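Phosphoribosylaminoimidazole-succinocarboxamide synthase (Ehrlichia chaffeensis str. Arkansas, PDB 3KRE) catalyses the ATP-dependent joining of L-aspartate to the carboxylate of 5-amino-1-(5-phosphoribosyl)imidazole-4-carboxylate, giving SAICAR in de novo purine biosynthesis. Local coordinates at residues F49-T54 with N96-L101; H65-L70 with E248-V253. All coordinates share one frame; numbering follows the deposited sequence.

Interaction 1. Residues F49-T54 with N96-L101. With EDO (1,2-ethanediol), chain K.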
ATOM      1  N   PHE A  49      -4.318  -4.540  12.144  1.00  6.82           N
ATOM      2  CA  PHE A  49      -4.539  -5.342  10.931  1.00  6.18           C
ATOM      3  C   PHE A  49      -5.492  -6.494  11.193  1.00  5.40           C
ATOM      4  O   PHE A  49      -5.193  -7.346  12.028  1.00  4.48           O
ATOM      5  CB  PHE A  49      -3.194  -5.845  10.379  1.00  6.69           C
ATOM      6  CG  PHE A  49      -2.332  -4.745   9.809  1.00  5.66           C
ATOM      7  CD1 PHE A  49      -2.173  -4.595   8.412  1.00  4.81           C
ATOM      8  CD2 PHE A  49      -1.709  -3.844  10.642  1.00  6.52           C
ATOM      9  CE1 PHE A  49      -1.354  -3.559   7.915  1.00  5.56           C
ATOM     10  CE2 PHE A  49      -0.916  -2.817  10.127  1.00  6.87           C
ATOM     11  CZ  PHE A  49      -0.754  -2.695   8.780  1.00  5.95           C
ATOM     12  N   LYS A  50      -6.633  -6.495  10.492  1.00  4.54           N
ATOM     13  CA  LYS A  50      -7.568  -7.597  10.525  1.00  5.19           C
ATOM     14  C   LYS A  50      -7.196  -8.733   9.570  1.00  4.05           C
ATOM     15  O   LYS A  50      -6.290  -8.626   8.738  1.00  4.76           O
ATOM     16  CB  LYS A  50      -8.979  -7.115  10.170  1.00  5.75           C
ATOM     17  CG  LYS A  50      -9.512  -6.031  11.075  1.00  9.03           C
ATOM     18  CD  LYS A  50     -10.954  -5.684  10.724  1.00 11.11           C
ATOM     19  CE  LYS A  50     -11.087  -4.820   9.498  1.00 13.01           C
ATOM     20  NZ  LYS A  50     -12.538  -4.728   9.050  1.00 16.06           N
ATOM     21  N   ASP A  51      -7.925  -9.850   9.664  1.00  4.81           N
ATOM     22  CA  ASP A  51      -7.672 -10.975   8.749  1.00  5.54           C
ATOM     23  C   ASP A  51      -8.678 -11.006   7.600  1.00  6.96           C
ATOM     24  O   ASP A  51      -8.668 -11.921   6.786  1.00  8.37           O
ATOM     25  CB  ASP A  51      -7.679 -12.307   9.483  1.00  5.17           C
ATOM     26  CG  ASP A  51      -6.458 -12.519  10.378  1.00  4.65           C
ATOM     27  OD1 ASP A  51      -5.426 -11.811  10.266  1.00  5.44           O
ATOM     28  OD2 ASP A  51      -6.520 -13.426  11.236  1.00  5.65           O
ATOM     29  N   GLU A  52      -9.510  -9.984   7.531  1.00  6.67           N
ATOM     30  CA  GLU A  52     -10.460  -9.814   6.466  1.00  7.75           C
ATOM     31  C   GLU A  52      -9.716  -9.500   5.166  1.00  7.68           C
ATOM     32  O   GLU A  52      -8.705  -8.774   5.170  1.00  7.86           O
ATOM     33  CB  GLU A  52     -11.464  -8.693   6.850  1.00  7.55           C
ATOM     34  CG  GLU A  52     -12.292  -9.028   8.098  1.00 11.27           C
ATOM     35  CD  GLU A  52     -13.193  -7.876   8.589  1.00 12.55           C
ATOM     36  OE1 GLU A  52     -13.412  -6.927   7.825  1.00 15.50           O
ATOM     37  OE2 GLU A  52     -13.701  -7.937   9.727  1.00 11.79           O
ATOM     38  N   ILE A  53     -10.200 -10.064   4.073  1.00  8.36           N
ATOM     39  CA  ILE A  53      -9.760  -9.700   2.714  1.00  8.48           C
ATOM     40  C   ILE A  53     -11.030  -9.495   1.896  1.00  9.16           C
ATOM     41  O   ILE A  53     -12.024 -10.177   2.102  1.00  7.81           O
ATOM     42  CB  ILE A  53      -8.842 -10.823   2.116  1.00  8.34           C
ATOM     43  CG1 ILE A  53      -8.014 -10.351   0.900  1.00  8.99           C
ATOM     44  CG2 ILE A  53      -9.672 -12.098   1.737  1.00  7.95           C
ATOM     45  CD1 ILE A  53      -6.814 -11.338   0.587  1.00  8.87           C
ATOM     46  N   THR A  54     -11.017  -8.531   0.988  1.00 11.03           N
ATOM     47  CA  THR A  54     -12.143  -8.314   0.091  1.00 12.92           C
ATOM     48  C   THR A  54     -11.616  -8.042  -1.320  1.00 14.21           C
ATOM     49  O   THR A  54     -10.500  -7.544  -1.484  1.00 14.84           O
ATOM     50  CB  THR A  54     -12.970  -7.127   0.572  1.00 13.99           C
ATOM     51  OG1 THR A  54     -12.188  -5.943   0.472  1.00 16.39           O
ATOM     52  CG2 THR A  54     -13.358  -7.306   2.078  1.00 14.42           C
ATOM     53  N   ASN A  96       2.708  -5.003  18.531  1.00  8.19           N
ATOM     54  CA  ASN A  96       2.398  -6.417  18.729  1.00  8.86           C
ATOM     55  C   ASN A  96       2.104  -7.107  17.394  1.00  9.10           C
ATOM     56  O   ASN A  96       2.306  -6.510  16.345  1.00  9.20           O
ATOM     57  CB  ASN A  96       1.250  -6.574  19.737  1.00  8.99           C
ATOM     58  CG  ASN A  96      -0.005  -5.855  19.317  1.00  9.63           C
ATOM     59  OD1 ASN A  96      -0.529  -6.099  18.246  1.00  9.11           O
ATOM     60  ND2 ASN A  96      -0.521  -4.985  20.191  1.00 10.46           N
ATOM     61  N   GLN A  97       1.623  -8.354  17.420  1.00  8.78           N
ATOM     62  CA  GLN A  97       1.430  -9.126  16.190  0.50  9.48           C
ATOM     63  C   GLN A  97       0.530  -8.441  15.158  1.00  8.91           C
ATOM     64  O   GLN A  97       0.711  -8.607  13.995  1.00 10.11           O
ATOM     65  CB  GLN A  97       0.834 -10.494  16.519  0.50 10.20           C
ATOM     66  CG  GLN A  97       1.806 -11.474  17.165  0.50 11.64           C
ATOM     67  CD  GLN A  97       1.156 -12.827  17.359  0.50 13.79           C
ATOM     68  OE1 GLN A  97       0.270 -12.988  18.198  0.50 18.77           O
ATOM     69  NE2 GLN A  97       1.565 -13.795  16.562  0.50 17.32           N
ATOM     70  N   ARG A  98      -0.453  -7.674  15.611  1.00  8.66           N
ATOM     71  CA  ARG A  98      -1.456  -7.096  14.715  1.00  8.06           C
ATOM     72  C   ARG A  98      -1.401  -5.588  14.606  1.00  6.92           C
ATOM     73  O   ARG A  98      -2.106  -5.015  13.776  1.00  6.14           O
ATOM     74  CB  ARG A  98      -2.843  -7.469  15.214  1.00  9.24           C
ATOM     75  CG  ARG A  98      -3.187  -8.878  14.865  1.00 10.45           C
ATOM     76  CD  ARG A  98      -4.625  -9.164  15.077  1.00  9.67           C
ATOM     77  NE  ARG A  98      -4.807 -10.567  14.790  1.00 10.25           N
ATOM     78  CZ  ARG A  98      -4.963 -11.079  13.573  1.00  9.85           C
ATOM     79  NH1 ARG A  98      -5.041 -10.300  12.511  1.00 10.06           N
ATOM     80  NH2 ARG A  98      -5.063 -12.388  13.437  1.00  9.39           N
ATOM     81  N   GLU A  99      -0.585  -4.949  15.448  1.00  5.87           N
ATOM     82  CA  GLU A  99      -0.720  -3.506  15.651  1.00  5.39           C
ATOM     83  C   GLU A  99       0.579  -2.769  15.562  1.00  5.12           C
ATOM     84  O   GLU A  99       1.627  -3.261  15.963  1.00  5.35           O
ATOM     85  CB  GLU A  99      -1.371  -3.205  17.004  1.00  5.32           C
ATOM     86  CG  GLU A  99      -2.777  -3.763  17.084  1.00  7.80           C
ATOM     87  CD  GLU A  99      -3.490  -3.514  18.378  1.00  8.67           C
ATOM     88  OE1 GLU A  99      -2.839  -3.266  19.417  1.00  7.46           O
ATOM     89  OE2 GLU A  99      -4.736  -3.601  18.354  1.00  9.16           O
ATOM     90  N   GLN A 100       0.483  -1.571  15.035  1.00  5.22           N
ATOM     91  CA  GLN A 100       1.595  -0.632  15.074  1.00  6.21           C
ATOM     92  C   GLN A 100       1.053   0.720  15.484  1.00  5.88           C
ATOM     93  O   GLN A 100      -0.111   1.030  15.235  1.00  6.40           O
ATOM     94  CB  GLN A 100       2.358  -0.586  13.737  1.00  6.93           C
ATOM     95  CG  GLN A 100       1.574  -0.535  12.520  1.00 10.29           C
ATOM     96  CD  GLN A 100       2.416  -0.756  11.285  1.00  9.36           C
ATOM     97  OE1 GLN A 100       2.971   0.187  10.748  1.00 10.59           O
ATOM     98  NE2 GLN A 100       2.456  -2.011  10.787  1.00  8.39           N
ATOM     99  N   LEU A 101       1.900   1.487  16.140  1.00  5.02           N
ATOM    100  CA  LEU A 101       1.625   2.845  16.553  1.00  3.97           C
ATOM    101  C   LEU A 101       2.016   3.756  15.402  1.00  3.80           C
ATOM    102  O   LEU A 101       3.146   3.689  14.887  1.00  4.55           O
ATOM    103  CB  LEU A 101       2.445   3.210  17.781  1.00  3.70           C
ATOM    104  CG  LEU A 101       2.032   4.501  18.508  1.00  3.54           C
ATOM    105  CD1 LEU A 101       0.594   4.357  19.092  1.00  5.45           C
ATOM    106  CD2 LEU A 101       3.038   4.865  19.601  1.00  3.10           C
TER
HETATM  107  C1  EDO K 307      -8.364  -9.698  13.894  1.00 21.05           C
HETATM  108  O1  EDO K 307      -8.767  -8.334  14.035  1.00 17.30           O
HETATM  109  C2  EDO K 307      -9.444 -10.552  13.207  1.00 19.05           C
HETATM  110  O2  EDO K 307      -9.668 -10.272  11.794  1.00 15.00           O
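Arg98 reaches along the backbone of Phe49 and closes end-on upon the carboxylate of Asp51, a compact example of one arginine holding both a side chain and a main chain. Its chain is extended from CG to NE, which carries the guanidinium past Phe49 to the turn beyond. There Arg98 NH1 donates to Asp51 OD1 at 2.7 Å and Arg98 NH2 to Asp51 OD2 at 2.8 Å. The two flat groups are not coplanar: their planes lie 61° apart, and NH1 comes to OD1 from well above the carboxylate plane, whereas NH2 meets OD2 on its syn side, tilted out of plane. Arg98 NH1 gives a second bond, 3.0 Å long, to Phe49 O, which lies in the guanidinium plane. Over one guanidinium face sits the C1 atom of an ethanediol, probably from the crystallisation liquor, whose O2 accepts from Asp51 N. Main chain meets main chain one step back, where Phe49 N donates to Arg98 O at 2.8 Å, nearly straight at 173°; this pairing extends the antiparallel match of strands 44-49 and 99-107. The same carbonyl oxygen lies at the edge of the Phe49 ring, in its plane. Farther along that ring, Gln100 NE2 comes within 3.5 Å of Phe49 CE2, with amide and ring planes 39° apart, while Gln100 NE2 has its hydrogen bond with Asn72 OD1. Because Asp51 also accepts from the backbone nitrogens of Glu66 and Gly68, four donors surround a buried carboxylate, an environment that would be expected to favour its ionised form.

Interaction 2. Residues H65-L70 with E248-V253. With EDO (1,2-ethanediol), chain H; EDO (1,2-ethanediol), chain J.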
ATOM      1  N   HIS A  65      -6.920 -16.406   7.996  1.00  4.70           N
ATOM      2  CA  HIS A  65      -6.291 -16.382   9.293  1.00  4.94           C
ATOM      3  C   HIS A  65      -4.808 -16.045   9.146  1.00  6.01           C
ATOM      4  O   HIS A  65      -4.114 -16.598   8.279  1.00  4.67           O
ATOM      5  CB  HIS A  65      -6.443 -17.693  10.044  1.00  6.51           C
ATOM      6  CG  HIS A  65      -5.694 -17.714  11.327  1.00  8.05           C
ATOM      7  ND1 HIS A  65      -5.975 -16.834  12.345  1.00  9.09           N
ATOM      8  CD2 HIS A  65      -4.611 -18.416  11.717  1.00  9.30           C
ATOM      9  CE1 HIS A  65      -5.135 -17.041  13.343  1.00 11.42           C
ATOM     10  NE2 HIS A  65      -4.307 -18.009  12.997  1.00 10.24           N
ATOM     11  N   GLU A  66      -4.368 -15.117   9.994  1.00  5.42           N
ATOM     12  CA  GLU A  66      -2.976 -14.628  10.059  1.00  7.87           C
ATOM     13  C   GLU A  66      -2.565 -13.572   9.024  1.00  6.68           C
ATOM     14  O   GLU A  66      -1.456 -13.009   9.144  1.00  6.56           O
ATOM     15  CB  GLU A  66      -2.000 -15.807  10.005  1.00  9.58           C
ATOM     16  CG  GLU A  66      -0.696 -15.543  10.613  1.00 14.45           C
ATOM     17  CD  GLU A  66       0.275 -16.714  10.529  1.00 22.36           C
ATOM     18  OE1 GLU A  66      -0.096 -17.813  10.045  1.00 24.63           O
ATOM     19  OE2 GLU A  66       1.431 -16.502  10.962  1.00 26.63           O
ATOM     20  N   LYS A  67      -3.421 -13.271   8.048  1.00  5.87           N
ATOM     21  CA  LYS A  67      -3.053 -12.327   6.986  1.00  6.87           C
ATOM     22  C   LYS A  67      -2.718 -10.971   7.588  1.00  5.53           C
ATOM     23  O   LYS A  67      -1.756 -10.319   7.185  1.00  5.41           O
ATOM     24  CB  LYS A  67      -4.175 -12.221   5.967  1.00  7.09           C
ATOM     25  CG  LYS A  67      -4.178 -11.039   5.055  1.00 13.43           C
ATOM     26  CD  LYS A  67      -5.579 -10.835   4.530  1.00 14.65           C
ATOM     27  CE  LYS A  67      -5.721  -9.524   3.917  1.00 15.91           C
ATOM     28  NZ  LYS A  67      -5.943  -8.413   4.858  1.00 10.97           N
ATOM     29  N   GLY A  68      -3.475 -10.548   8.592  1.00  4.62           N
ATOM     30  CA  GLY A  68      -3.184  -9.258   9.224  1.00  5.09           C
ATOM     31  C   GLY A  68      -1.889  -9.185   9.978  1.00  4.70           C
ATOM     32  O   GLY A  68      -1.240  -8.135  10.031  1.00  4.08           O
ATOM     33  N   ILE A  69      -1.536 -10.288  10.626  1.00  5.19           N
ATOM     34  CA  ILE A  69      -0.288 -10.367  11.331  1.00  5.48           C
ATOM     35  C   ILE A  69       0.857 -10.208  10.347  1.00  5.06           C
ATOM     36  O   ILE A  69       1.781  -9.420  10.556  1.00  4.99           O
ATOM     37  CB  ILE A  69      -0.184 -11.696  12.117  1.00  5.03           C
ATOM     38  CG1 ILE A  69      -1.221 -11.693  13.260  1.00  7.78           C
ATOM     39  CG2 ILE A  69       1.259 -11.907  12.640  1.00  5.88           C
ATOM     40  CD1 ILE A  69      -1.355 -13.022  14.007  1.00  8.56           C
ATOM     41  N   LEU A  70       0.808 -10.960   9.255  1.00  4.71           N
ATOM     42  CA  LEU A  70       1.869 -10.862   8.276  1.00  5.09           C
ATOM     43  C   LEU A  70       1.933  -9.478   7.618  1.00  5.77           C
ATOM     44  O   LEU A  70       3.021  -8.923   7.435  1.00  4.97           O
ATOM     45  CB  LEU A  70       1.753 -11.975   7.228  1.00  5.86           C
ATOM     46  CG  LEU A  70       1.873 -13.390   7.749  1.00  5.47           C
ATOM     47  CD1 LEU A  70       1.600 -14.340   6.559  1.00  4.78           C
ATOM     48  CD2 LEU A  70       3.272 -13.617   8.365  1.00  5.71           C
ATOM     49  N   GLU A 248       0.208 -18.696   2.414  1.00  5.28           N
ATOM     50  CA  GLU A 248       1.552 -19.142   2.052  1.00  5.52           C
ATOM     51  C   GLU A 248       2.286 -18.089   1.220  1.00  6.01           C
ATOM     52  O   GLU A 248       3.494 -17.889   1.381  1.00  6.22           O
ATOM     53  CB  GLU A 248       1.490 -20.479   1.302  1.00  6.50           C
ATOM     54  CG  GLU A 248       1.154 -21.669   2.199  1.00  8.37           C
ATOM     55  CD  GLU A 248      -0.335 -21.838   2.556  1.00 12.16           C
ATOM     56  OE1 GLU A 248      -1.185 -21.110   1.999  1.00  8.50           O
ATOM     57  OE2 GLU A 248      -0.668 -22.722   3.407  1.00 13.41           O
ATOM     58  N   GLY A 249       1.582 -17.414   0.328  1.00  5.72           N
ATOM     59  CA  GLY A 249       2.238 -16.354  -0.467  1.00  5.71           C
ATOM     60  C   GLY A 249       2.657 -15.206   0.423  1.00  5.58           C
ATOM     61  O   GLY A 249       3.776 -14.755   0.370  1.00  6.68           O
ATOM     62  N   TYR A 250       1.767 -14.767   1.306  1.00  5.60           N
ATOM     63  CA  TYR A 250       2.092 -13.659   2.214  1.00  6.19           C
ATOM     64  C   TYR A 250       3.231 -14.072   3.145  1.00  6.07           C
ATOM     65  O   TYR A 250       4.111 -13.264   3.433  1.00  4.99           O
ATOM     66  CB  TYR A 250       0.893 -13.257   3.062  1.00  6.11           C
ATOM     67  CG  TYR A 250      -0.223 -12.520   2.340  1.00  6.75           C
ATOM     68  CD1 TYR A 250      -0.770 -11.375   2.887  1.00  7.37           C
ATOM     69  CD2 TYR A 250      -0.705 -12.937   1.104  1.00 12.85           C
ATOM     70  CE1 TYR A 250      -1.803 -10.671   2.243  1.00  8.47           C
ATOM     71  CE2 TYR A 250      -1.741 -12.233   0.449  1.00 10.69           C
ATOM     72  CZ  TYR A 250      -2.298 -11.128   1.049  1.00  8.95           C
ATOM     73  OH  TYR A 250      -3.301 -10.441   0.404  1.00  6.45           O
ATOM     74  N   ARG A 251       3.221 -15.322   3.595  1.00  6.16           N
ATOM     75  CA  ARG A 251       4.294 -15.818   4.461  1.00  7.63           C
ATOM     76  C   ARG A 251       5.621 -15.921   3.728  1.00  7.13           C
ATOM     77  O   ARG A 251       6.680 -15.614   4.288  1.00  6.15           O
ATOM     78  CB  ARG A 251       3.960 -17.172   5.084  1.00  8.56           C
ATOM     79  CG  ARG A 251       4.756 -17.438   6.356  1.00 12.28           C
ATOM     80  CD  ARG A 251       4.426 -18.791   6.953  1.00 18.11           C
ATOM     81  NE  ARG A 251       3.074 -18.789   7.527  1.00 21.47           N
ATOM     82  CZ  ARG A 251       2.047 -19.525   7.115  1.00 24.68           C
ATOM     83  NH1 ARG A 251       2.162 -20.381   6.101  1.00 29.85           N
ATOM     84  NH2 ARG A 251       0.889 -19.418   7.745  1.00 23.04           N
ATOM     85  N   GLU A 252       5.587 -16.329   2.467  1.00  7.10           N
ATOM     86  CA  GLU A 252       6.816 -16.297   1.671  1.00  6.61           C
ATOM     87  C   GLU A 252       7.425 -14.889   1.593  1.00  6.91           C
ATOM     88  O   GLU A 252       8.656 -14.717   1.722  1.00  5.54           O
ATOM     89  CB  GLU A 252       6.541 -16.870   0.270  1.00  7.34           C
ATOM     90  CG  GLU A 252       7.723 -16.854  -0.714  1.00  8.55           C
ATOM     91  CD  GLU A 252       7.525 -17.724  -1.974  1.00 11.61           C
ATOM     92  OE1 GLU A 252       6.674 -18.657  -1.963  1.00 15.20           O
ATOM     93  OE2 GLU A 252       8.265 -17.509  -2.960  1.00 10.12           O
ATOM     94  N   VAL A 253       6.582 -13.877   1.377  1.00  6.16           N
ATOM     95  CA  VAL A 253       7.077 -12.505   1.313  1.00  6.56           C
ATOM     96  C   VAL A 253       7.709 -12.166   2.683  1.00  6.23           C
ATOM     97  O   VAL A 253       8.844 -11.645   2.757  1.00  5.44           O
ATOM     98  CB  VAL A 253       5.965 -11.494   0.979  1.00  6.99           C
ATOM     99  CG1 VAL A 253       6.496 -10.014   1.082  1.00  4.40           C
ATOM    100  CG2 VAL A 253       5.374 -11.793  -0.404  1.00  5.53           C
TER
HETATM  101  C1  EDO H 304       3.475 -18.795  -2.767  1.00 21.52           C
HETATM  102  O1  EDO H 304       4.447 -19.628  -3.419  1.00 21.25           O
HETATM  103  C2  EDO H 304       2.130 -19.479  -2.529  1.00 20.25           C
HETATM  104  O2  EDO H 304       2.349 -20.809  -2.027  1.00 20.41           O
HETATM  105  C1  EDO J 306      -3.972 -22.805   2.366  1.00 15.16           C
HETATM  106  O1  EDO J 306      -3.775 -21.405   2.453  1.00 14.53           O
HETATM  107  C2  EDO J 306      -4.919 -23.248   1.250  1.00 14.15           C
HETATM  108  O2  EDO J 306      -5.353 -22.252   0.354  1.00 11.01           O
HETATM  109  O   HOH W   1       3.131 -17.318   9.449  1.00 32.14           O
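Leu70 lays its CD1 methyl over the backbone of helix 246-257, 3.7 Å from Tyr250 CB and 3.5 Å from Arg251 N. With CG anti to the carbonyl carbon and CD1 continuing outward in an extended line, the methyl reaches the junction between these two residues. Beside it, the aliphatic part of Lys67 meets the Tyr250 ring: CG of Lys67 stands 3.7 Å from Tyr250 CE1, and the two side chains approach at a slant. Their polar ends then converge on Asp221, whose carboxylate accepts a hydrogen bond from Tyr250 OH and forms a salt bridge with Lys67 NZ; the lysine also donates to the backbone oxygen of Glu52. The pattern is helix-to-helix packing in the SAICAR synthetase fold, made here by the first turn of helix 67-84, with Glu66 in the N-cap position, against the C-terminal helix 246-257. Ile247 and Ala254 of the same helix, one before and one after residues 248-253, also touch Leu70. Next to the apolar contact lies a charged pair. Arg251 bends at chi3 (-71°), which brings its NH2 to Glu66 OE1 at 3.0 Å in a salt bridge. The oxygen lies in the guanidinium plane, yet the nitrogen stands above the carboxylate plane, the two planes being 44° apart and the side chains crossing at about a right angle. Glu248 and Glu252, whose CB atoms point away from residues 65-70, each accept a hydrogen bond at OE1 from an ethanediol, probably from the crystallisation liquor.

How the interactions relate
With centres about 11 Å apart, the two contacts meet at the start of helix 67-84. Their segments alternate along the chain: 49-54, 65-70, 96-101, then 248-253. Residues 49-54 lead from strand 44-49 of the large antiparallel sheet into the small two-stranded sheet formed by 52-55 and 60-63, after which the chain enters the helix. The two contacts touch directly, with Asp51 and Glu52 on one side and Gly68 and Lys67 on the other. Helix 67-84 thus starts between strand 99-107 of the large sheet and the C-terminal helix 246-257 and touches both, joining parts of the chain some 150 residues apart.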